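Local coordinates for aldehyde dehydrogenase (Trypanosoma brucei, PDB 5MYP), which probably catalyses the NAD+-dependent oxidation of aldehydes to carboxylic acids, at residues 290-295 against 337-342; 311-316 against 347-352; 44-49 against 169-174. All coordinates share one frame; numbering follows the deposited sequence.

Contact 1. Residues 290-295 against 337-342; sequences KFLKVL and GGEADE
Leu295, near the end of helix 289-296, meets Glu339 through its branch point and one methyl: CG and CD2 of Leu295 both lie 3.8 Å from Glu339 CB. The two side chains cross at about a right angle, and it is the aliphatic base of the glutamate, not its carboxylate, that the leucine touches. With CG anti to the backbone N (chi1 -166°), the branch point of Leu295 rests against that CB. Its other methyl, CD1, packs 4.0 Å from Asp341 CB and equally close to the carbonyl carbon of Ala340, and the one leucine thereby touches three successive residues, 339 to 341. Strand 340-341 pairs antiparallel with strand 346-353, at one end of the mixed sheet of the catalytic domain, and Leu295 also touches Thr346 and Ala348 of the longer strand. Glu339 is bent at chi2 (93°), and its OE1 forms a salt bridge with Arg283 of helix 272-287. One turn before Leu295, Leu292 adds a looser contact, its CD2 lying 4.2 Å from Glu339 OE2. Asp341 turns its CB toward the helix, while its OD2 is hydrogen-bonded to Thr344 OG1 in the loop that leads to strand 346-353.

Contact 2. Residues 311-316 against 347-352; sequences SDYPRI and IAPTIL
Tyr313 reaches the other segment with the hydroxyl end of its ring and donates a hydrogen bond from OH to the backbone O of Ile347, 2.7 Å away. The acceptor lies near the plane of the ring, at its edge, and the hydroxyl oxygen in turn lies in the carbonyl plane, with a C=O...OH angle of 152°. CG of Tyr313 stands anti to the backbone N (chi1 -175°), and the residue starts out toward strand 346-353. Tyr313 and Pro349 approach tip to tip, with Pro349 CD 3.5 Å from Tyr313 OH and 3.9 Å from CZ. The buried phenol therefore has a polar and an apolar neighbour on the same short run of backbone, while Leu287 and Pro369 pack on its side chain as well.

At Pro314 the link passes through a water molecule, which donates to Pro314 O and accepts from Ile347 N at 3.0 Å. Ile347 is thus gripped at both backbone polar groups, its O directly and its N through the water. Arg315 turns away and forms a salt bridge with Glu309.

Ile316 closes the contact with an apolar touch, CG1 lying 4.0 Å from Ile347 CD1 where the two side chains cross obliquely; Leu325 of helix 319-328 packs against both. An irregular connection between helices 304-309 and 319-328 is in this way fastened to the start of a strand that runs parallel to strand 370-376 in the central sheet of the aldehyde dehydrogenase catalytic domain.

Contact 3. Residues 44-49 against 169-174; sequences RSLLNL and KYVSSD
Tyr170 lays one face of its ring over the backbone of Leu49, in a CH-pi contact that puts Leu49 CA 3.7 Å from the ring centroid and only 5° off the ring normal. Tyr170 CG stands anti to its own carbonyl carbon (chi1 -61°), 3.8 Å from Leu49 CB. The backbone N of Leu49 sits over the same face, 3.6 Å from CD2, while the methyl CD1 of Leu49 reaches the ring at Tyr170 CD1, at 3.7 Å. Ser45 is held as closely: its CB lies 3.2 Å from Tyr170 O, and its carbonyl O comes as near to Tyr170 CD2, while its OG is hydrogen-bonded to Gln41 O. Leu46 and Val171 complete the tight part. Their side chains cross at about a right angle, with Leu46 CD2 3.6 Å from Val171 CG2.

Helix 157-170 is the crossover helix of a beta-alpha-beta unit joining the parallel strands 147-151 and 176-178, in the Rossmann-like domain that binds the coenzyme in this family. The contact sets the chain where it leaves that helix against helix 36-52, and Leu49 continues the packing onto Leu163, Leu166 and Leu167, while Leu46 reaches Leu139 and Leu142 of helix 132-143.

Toward solvent the fit is thinner. Asn48, partly exposed, offers its CB to Tyr170 CE2 at 3.8 Å, but the rest of the side chain leads away. The phenol hydroxyl is hydrogen-bonded to Glu52, at the C-terminal end of helix 36-52, and to Asn53, which follows it. Past Val171 the exposed Ser172 and Ser173 carry the chain away from the contact.

Overall arrangement
Contacts 1 and 2 are neighbours, their centres 8 Å apart, and they alternate along the chain. They meet beside the pairing of strand 340-341 with strand 346-353, where Glu339 O and Ala348 N are 2.9 Å apart and Gly338 N lies equally close to the side-chain Thr350 OG1, both probable hydrogen bonds. Phe291 also packs against Ser311 and Tyr313. Contact 3 probably lies in the coenzyme-binding domain, judging by the family fold, its centre 42 Å from that of contact 1 and 36 Å from that of contact 2, and its nearest atoms about 21 Å from contact 2. All three lie away from the predicted catalytic residues Glu223 and Cys259.

Contact 1. Residues 290-295 against 337-342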
loop_
_atom_site.group_PDB
_atom_site.type_symbol
_atom_site.label_atom_id
_atom_site.label_comp_id
_atom_site.label_asym_id
_atom_site.label_seq_id
_atom_site.Cartn_x
_atom_site.Cartn_y
_atom_site.Cartn_z
ATOM N N LYS A 290 35.903 -30.957 12.726
ATOM C CA LYS A 290 37.092 -30.607 11.939
ATOM C C LYS A 290 37.085 -29.149 11.476
ATOM O O LYS A 290 38.105 -28.465 11.584
ATOM C CB LYS A 290 37.274 -31.538 10.734
ATOM C CG LYS A 290 38.605 -31.332 10.022
ATOM C CD LYS A 290 38.967 -32.467 9.077
ATOM C CE LYS A 290 40.273 -32.160 8.366
ATOM N NZ LYS A 290 40.865 -33.357 7.711
ATOM N N PHE A 291 35.945 -28.681 10.968
ATOM C CA PHE A 291 35.809 -27.282 10.539
ATOM C C PHE A 291 36.138 -26.323 11.686
ATOM O O PHE A 291 36.957 -25.419 11.523
ATOM C CB PHE A 291 34.400 -26.999 9.991
ATOM C CG PHE A 291 34.154 -25.548 9.677
ATOM C CD1 PHE A 291 34.632 -24.988 8.497
ATOM C CD2 PHE A 291 33.458 -24.732 10.570
ATOM C CE1 PHE A 291 34.408 -23.646 8.206
ATOM C CE2 PHE A 291 33.238 -23.393 10.287
ATOM C CZ PHE A 291 33.718 -22.852 9.104
ATOM N N LEU A 292 35.508 -26.541 12.840
ATOM C CA LEU A 292 35.720 -25.688 14.012
ATOM C C LEU A 292 37.159 -25.744 14.530
ATOM O O LEU A 292 37.745 -24.705 14.819
ATOM C CB LEU A 292 34.730 -26.036 15.135
ATOM C CG LEU A 292 33.274 -25.626 14.894
ATOM C CD1 LEU A 292 32.360 -26.240 15.950
ATOM C CD2 LEU A 292 33.134 -24.111 14.863
ATOM N N LYS A 293 37.726 -26.947 14.617
ATOM C CA LYS A 293 39.124 -27.115 15.043
ATOM C C LYS A 293 40.115 -26.357 14.155
ATOM O O LYS A 293 41.040 -25.715 14.667
ATOM C CB LYS A 293 39.515 -28.596 15.087
ATOM C CG LYS A 293 38.989 -29.338 16.302
ATOM C CD LYS A 293 39.266 -30.825 16.166
ATOM C CE LYS A 293 39.252 -31.535 17.507
ATOM N NZ LYS A 293 39.428 -33.002 17.309
ATOM N N VAL A 294 39.909 -26.431 12.838
ATOM C CA VAL A 294 40.772 -25.739 11.872
ATOM C C VAL A 294 40.617 -24.223 12.000
ATOM O O VAL A 294 41.611 -23.494 12.018
ATOM C CB VAL A 294 40.510 -26.202 10.409
ATOM C CG1 VAL A 294 41.285 -25.355 9.403
ATOM C CG2 VAL A 294 40.882 -27.672 10.243
ATOM N N LEU A 295 39.372 -23.767 12.099
ATOM C CA LEU A 295 39.079 -22.346 12.290
ATOM C C LEU A 295 39.630 -21.801 13.615
ATOM O O LEU A 295 40.145 -20.678 13.651
ATOM C CB LEU A 295 37.566 -22.097 12.198
ATOM C CG LEU A 295 37.068 -20.663 12.052
ATOM C CD1 LEU A 295 37.634 -20.027 10.808
ATOM C CD2 LEU A 295 35.557 -20.683 12.019
ATOM N N GLY A 337 32.000 -19.859 20.908
ATOM C CA GLY A 337 32.524 -19.550 19.582
ATOM C C GLY A 337 33.528 -18.411 19.525
ATOM O O GLY A 337 34.497 -18.396 20.279
ATOM N N GLY A 338 33.298 -17.464 18.617
ATOM C CA GLY A 338 34.205 -16.335 18.403
ATOM C C GLY A 338 35.348 -16.610 17.438
ATOM O O GLY A 338 36.219 -15.759 17.261
ATOM N N GLU A 339 35.325 -17.767 16.777
ATOM C CA GLU A 339 36.393 -18.158 15.858
ATOM C C GLU A 339 36.177 -17.447 14.526
ATOM O O GLU A 339 35.033 -17.345 14.055
ATOM C CB GLU A 339 36.420 -19.673 15.627
ATOM C CG GLU A 339 36.403 -20.526 16.896
ATOM C CD GLU A 339 35.008 -20.942 17.335
ATOM O OE1 GLU A 339 34.028 -20.266 16.951
ATOM O OE2 GLU A 339 34.879 -21.948 18.065
ATOM N N ALA A 340 37.262 -16.952 13.932
ATOM C CA ALA A 340 37.176 -16.216 12.673
ATOM C C ALA A 340 38.456 -16.275 11.847
ATOM O O ALA A 340 39.535 -16.544 12.374
ATOM C CB ALA A 340 36.805 -14.767 12.945
ATOM N N ASP A 341 38.304 -16.048 10.543
ATOM C CA ASP A 341 39.424 -15.923 9.607
ATOM C C ASP A 341 39.105 -14.797 8.626
ATOM O O ASP A 341 38.162 -14.906 7.831
ATOM C CB ASP A 341 39.665 -17.228 8.844
ATOM C CG ASP A 341 40.837 -17.131 7.883
ATOM O OD1 ASP A 341 41.996 -17.106 8.350
ATOM O OD2 ASP A 341 40.596 -17.069 6.660
ATOM N N GLU A 342 39.898 -13.727 8.680
ATOM C CA GLU A 342 39.653 -12.521 7.889
ATOM C C GLU A 342 39.843 -12.726 6.390
ATOM O O GLU A 342 39.030 -12.249 5.599
ATOM C CB GLU A 342 40.557 -11.380 8.373
ATOM C CG GLU A 342 40.292 -10.041 7.692
ATOM C CD GLU A 342 40.850 -8.846 8.447
ATOM O OE1 GLU A 342 41.467 -9.026 9.520
ATOM O OE2 GLU A 342 40.658 -7.717 7.959
#

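Contact 2. Residues 311-316 against 347-352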
loop_
_atom_site.group_PDB
_atom_site.type_symbol
_atom_site.label_atom_id
_atom_site.label_comp_id
_atom_site.label_asym_id
_atom_site.label_seq_id
_atom_site.Cartn_x
_atom_site.Cartn_y
_atom_site.Cartn_z
ATOM N N SER A 311 34.918 -25.103 2.369
ATOM C CA SER A 311 34.001 -25.534 3.429
ATOM C C SER A 311 32.529 -25.373 3.036
ATOM O O SER A 311 32.199 -24.757 2.015
ATOM C CB SER A 311 34.277 -24.757 4.720
ATOM O OG SER A 311 33.788 -23.428 4.651
ATOM N N ASP A 312 31.658 -25.924 3.878
ATOM C CA ASP A 312 30.205 -25.843 3.693
ATOM C C ASP A 312 29.574 -24.621 4.377
ATOM O O ASP A 312 28.343 -24.507 4.415
ATOM C CB ASP A 312 29.540 -27.110 4.245
ATOM C CG ASP A 312 30.025 -28.384 3.566
ATOM O OD1 ASP A 312 30.721 -28.308 2.532
ATOM O OD2 ASP A 312 29.701 -29.474 4.078
ATOM N N TYR A 313 30.404 -23.720 4.912
ATOM C CA TYR A 313 29.935 -22.592 5.712
ATOM C C TYR A 313 30.068 -21.281 4.924
ATOM O O TYR A 313 31.157 -20.972 4.435
ATOM C CB TYR A 313 30.725 -22.514 7.014
ATOM C CG TYR A 313 30.208 -21.452 7.952
ATOM C CD1 TYR A 313 28.992 -21.607 8.610
ATOM C CD2 TYR A 313 30.925 -20.284 8.168
ATOM C CE1 TYR A 313 28.519 -20.634 9.482
ATOM C CE2 TYR A 313 30.463 -19.305 9.028
ATOM C CZ TYR A 313 29.256 -19.481 9.680
ATOM O OH TYR A 313 28.791 -18.510 10.532
ATOM N N PRO A 314 28.968 -20.502 4.802
ATOM C CA PRO A 314 29.012 -19.294 3.965
ATOM C C PRO A 314 29.922 -18.173 4.460
ATOM O O PRO A 314 30.302 -18.130 5.630
ATOM C CB PRO A 314 27.552 -18.823 3.941
ATOM C CG PRO A 314 26.766 -20.042 4.249
ATOM C CD PRO A 314 27.592 -20.788 5.242
ATOM N N ARG A 315 30.237 -17.276 3.537
ATOM C CA ARG A 315 31.172 -16.190 3.745
ATOM C C ARG A 315 30.412 -14.915 4.127
ATOM O O ARG A 315 29.256 -14.730 3.724
ATOM C CB ARG A 315 31.992 -15.997 2.451
ATOM C CG ARG A 315 31.375 -15.168 1.330
ATOM C CD ARG A 315 32.460 -14.550 0.460
ATOM N NE ARG A 315 33.414 -15.554 -0.008
ATOM C CZ ARG A 315 33.230 -16.384 -1.040
ATOM N NH1 ARG A 315 32.088 -16.413 -1.730
ATOM N NH2 ARG A 315 34.183 -17.255 -1.354
ATOM N N ILE A 316 31.071 -14.043 4.885
ATOM C CA ILE A 316 30.576 -12.684 5.115
ATOM C C ILE A 316 30.755 -11.918 3.797
ATOM O O ILE A 316 31.710 -12.152 3.064
ATOM C CB ILE A 316 31.309 -11.974 6.285
ATOM C CG1 ILE A 316 31.223 -12.803 7.583
ATOM C CG2 ILE A 316 30.753 -10.570 6.509
ATOM C CD1 ILE A 316 29.826 -13.214 7.995
ATOM N N ILE A 347 33.323 -16.166 9.860
ATOM C CA ILE A 347 33.044 -15.966 11.285
ATOM C C ILE A 347 32.075 -17.062 11.733
ATOM O O ILE A 347 30.954 -17.139 11.233
ATOM C CB ILE A 347 32.417 -14.583 11.582
ATOM C CG1 ILE A 347 33.327 -13.448 11.092
ATOM C CG2 ILE A 347 32.133 -14.428 13.082
ATOM C CD1 ILE A 347 32.712 -12.067 11.203
ATOM N N ALA A 348 32.509 -17.909 12.665
ATOM C CA ALA A 348 31.652 -18.976 13.181
ATOM C C ALA A 348 30.537 -18.385 14.052
ATOM O O ALA A 348 30.710 -17.301 14.616
ATOM C CB ALA A 348 32.466 -19.981 13.985
ATOM N N PRO A 349 29.391 -19.089 14.166
ATOM C CA PRO A 349 28.325 -18.607 15.043
ATOM C C PRO A 349 28.834 -18.386 16.463
ATOM O O PRO A 349 29.516 -19.251 17.019
ATOM C CB PRO A 349 27.274 -19.724 14.992
ATOM C CG PRO A 349 27.546 -20.446 13.727
ATOM C CD PRO A 349 29.024 -20.352 13.507
ATOM N N THR A 350 28.528 -17.215 17.010
ATOM C CA THR A 350 29.093 -16.759 18.267
ATOM C C THR A 350 27.974 -16.282 19.181
ATOM O O THR A 350 27.193 -15.408 18.798
ATOM C CB THR A 350 30.103 -15.630 18.013
ATOM O OG1 THR A 350 31.176 -16.133 17.202
ATOM C CG2 THR A 350 30.662 -15.065 19.318
ATOM N N ILE A 351 27.899 -16.872 20.373
ATOM C CA ILE A 351 26.880 -16.540 21.368
ATOM C C ILE A 351 27.485 -15.582 22.387
ATOM O O ILE A 351 28.497 -15.906 23.024
ATOM C CB ILE A 351 26.360 -17.797 22.102
ATOM C CG1 ILE A 351 25.885 -18.861 21.094
ATOM C CG2 ILE A 351 25.241 -17.426 23.075
ATOM C CD1 ILE A 351 25.494 -20.177 21.723
ATOM N N LEU A 352 26.872 -14.406 22.532
ATOM C CA LEU A 352 27.308 -13.407 23.504
ATOM C C LEU A 352 26.356 -13.393 24.691
ATOM O O LEU A 352 25.137 -13.408 24.507
ATOM C CB LEU A 352 27.345 -12.008 22.884
ATOM C CG LEU A 352 28.260 -11.727 21.699
ATOM C CD1 LEU A 352 28.159 -10.253 21.340
ATOM C CD2 LEU A 352 29.703 -12.111 21.994
HETATM O O HOH W 1 31.275 -16.439 7.658
#

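Contact 3. Residues 44-49 against 169-174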
loop_
_atom_site.group_PDB
_atom_site.type_symbol
_atom_site.label_atom_id
_atom_site.label_comp_id
_atom_site.label_asym_id
_atom_site.label_seq_id
_atom_site.Cartn_x
_atom_site.Cartn_y
_atom_site.Cartn_z
ATOM N N ARG A 44 5.759 -20.475 -17.203
ATOM C CA ARG A 44 6.311 -21.794 -17.562
ATOM C C ARG A 44 7.759 -21.700 -18.060
ATOM O O ARG A 44 8.581 -22.560 -17.748
ATOM C CB ARG A 44 5.451 -22.490 -18.624
ATOM C CG ARG A 44 4.148 -23.070 -18.085
ATOM C CD ARG A 44 3.514 -24.064 -19.050
ATOM N NE ARG A 44 3.629 -23.666 -20.458
ATOM C CZ ARG A 44 2.716 -22.995 -21.170
ATOM N NH1 ARG A 44 1.547 -22.606 -20.648
ATOM N NH2 ARG A 44 2.976 -22.711 -22.446
ATOM N N SER A 45 8.070 -20.648 -18.840
ATOM C CA SER A 45 9.438 -20.394 -19.331
ATOM C C SER A 45 10.401 -20.035 -18.201
ATOM O O SER A 45 11.560 -20.444 -18.226
ATOM C CB SER A 45 9.447 -19.279 -20.379
ATOM O OG SER A 45 8.545 -19.558 -21.433
ATOM N N LEU A 46 9.925 -19.272 -17.217
ATOM C CA LEU A 46 10.723 -18.964 -16.017
ATOM C C LEU A 46 10.927 -20.197 -15.122
ATOM O O LEU A 46 11.974 -20.335 -14.498
ATOM C CB LEU A 46 10.121 -17.795 -15.227
ATOM C CG LEU A 46 10.300 -16.431 -15.897
ATOM C CD1 LEU A 46 9.469 -15.357 -15.215
ATOM C CD2 LEU A 46 11.765 -16.018 -15.941
ATOM N N LEU A 47 9.940 -21.091 -15.068
ATOM C CA LEU A 47 10.134 -22.404 -14.437
ATOM C C LEU A 47 11.257 -23.169 -15.138
ATOM O O LEU A 47 12.149 -23.712 -14.475
ATOM C CB LEU A 47 8.844 -23.232 -14.451
ATOM C CG LEU A 47 8.874 -24.646 -13.864
ATOM C CD1 LEU A 47 9.364 -24.639 -12.432
ATOM C CD2 LEU A 47 7.487 -25.263 -13.946
ATOM N N ASN A 48 11.223 -23.181 -16.473
ATOM C CA ASN A 48 12.291 -23.803 -17.270
ATOM C C ASN A 48 13.649 -23.138 -17.020
ATOM O O ASN A 48 14.659 -23.831 -16.912
ATOM C CB ASN A 48 11.963 -23.784 -18.773
ATOM C CG ASN A 48 10.726 -24.602 -19.132
ATOM O OD1 ASN A 48 10.145 -24.421 -20.209
ATOM N ND2 ASN A 48 10.315 -25.498 -18.240
ATOM N N LEU A 49 13.670 -21.807 -16.915
ATOM C CA LEU A 49 14.894 -21.062 -16.554
ATOM C C LEU A 49 15.531 -21.611 -15.275
ATOM O O LEU A 49 16.735 -21.863 -15.234
ATOM C CB LEU A 49 14.601 -19.561 -16.392
ATOM C CG LEU A 49 15.659 -18.653 -15.745
ATOM C CD1 LEU A 49 16.914 -18.591 -16.587
ATOM C CD2 LEU A 49 15.116 -17.250 -15.534
ATOM N N LYS A 169 16.901 -15.778 -22.996
ATOM C CA LYS A 169 16.599 -17.047 -23.669
ATOM C C LYS A 169 15.249 -17.653 -23.264
ATOM O O LYS A 169 14.717 -18.490 -23.988
ATOM C CB LYS A 169 17.767 -18.025 -23.482
ATOM C CG LYS A 169 19.034 -17.475 -24.144
ATOM C CD LYS A 169 20.165 -18.483 -24.257
ATOM C CE LYS A 169 20.795 -18.787 -22.915
ATOM N NZ LYS A 169 22.043 -19.588 -23.098
ATOM N N TYR A 170 14.695 -17.216 -22.130
ATOM C CA TYR A 170 13.392 -17.687 -21.647
ATOM C C TYR A 170 12.259 -16.652 -21.702
ATOM O O TYR A 170 11.108 -17.024 -21.944
ATOM C CB TYR A 170 13.537 -18.255 -20.233
ATOM C CG TYR A 170 14.484 -19.431 -20.189
ATOM C CD1 TYR A 170 15.849 -19.233 -20.036
ATOM C CD2 TYR A 170 14.021 -20.741 -20.322
ATOM C CE1 TYR A 170 16.735 -20.300 -20.004
ATOM C CE2 TYR A 170 14.898 -21.818 -20.288
ATOM C CZ TYR A 170 16.255 -21.592 -20.129
ATOM O OH TYR A 170 17.140 -22.648 -20.081
ATOM N N VAL A 171 12.571 -15.376 -21.473
ATOM C CA VAL A 171 11.572 -14.307 -21.524
ATOM C C VAL A 171 12.111 -13.117 -22.302
ATOM O O VAL A 171 13.267 -12.729 -22.123
ATOM C CB VAL A 171 11.166 -13.834 -20.107
ATOM C CG1 VAL A 171 10.015 -12.831 -20.183
ATOM C CG2 VAL A 171 10.806 -15.024 -19.229
ATOM N N SER A 172 11.261 -12.541 -23.147
ATOM C CA SER A 172 11.619 -11.389 -23.970
ATOM C C SER A 172 12.137 -10.210 -23.145
ATOM O O SER A 172 11.658 -9.977 -22.038
ATOM C CB SER A 172 10.388 -10.930 -24.761
ATOM O OG SER A 172 10.592 -9.657 -25.352
ATOM N N SER A 173 13.100 -9.469 -23.694
ATOM C CA SER A 173 13.593 -8.235 -23.069
ATOM C C SER A 173 12.535 -7.118 -23.055
ATOM O O SER A 173 12.611 -6.196 -22.235
ATOM C CB SER A 173 14.875 -7.755 -23.759
ATOM O OG SER A 173 15.967 -8.586 -23.413
ATOM N N ASP A 174 11.565 -7.200 -23.972
ATOM C CA ASP A 174 10.386 -6.316 -23.952
ATOM C C ASP A 174 9.479 -6.562 -22.740
ATOM O O ASP A 174 8.846 -5.647 -22.249
ATOM C CB ASP A 174 9.574 -6.444 -25.241
ATOM C CG ASP A 174 10.222 -5.704 -26.418
ATOM O OD1 ASP A 174 11.465 -5.543 -26.511
ATOM O OD2 ASP A 174 9.450 -5.258 -27.278
#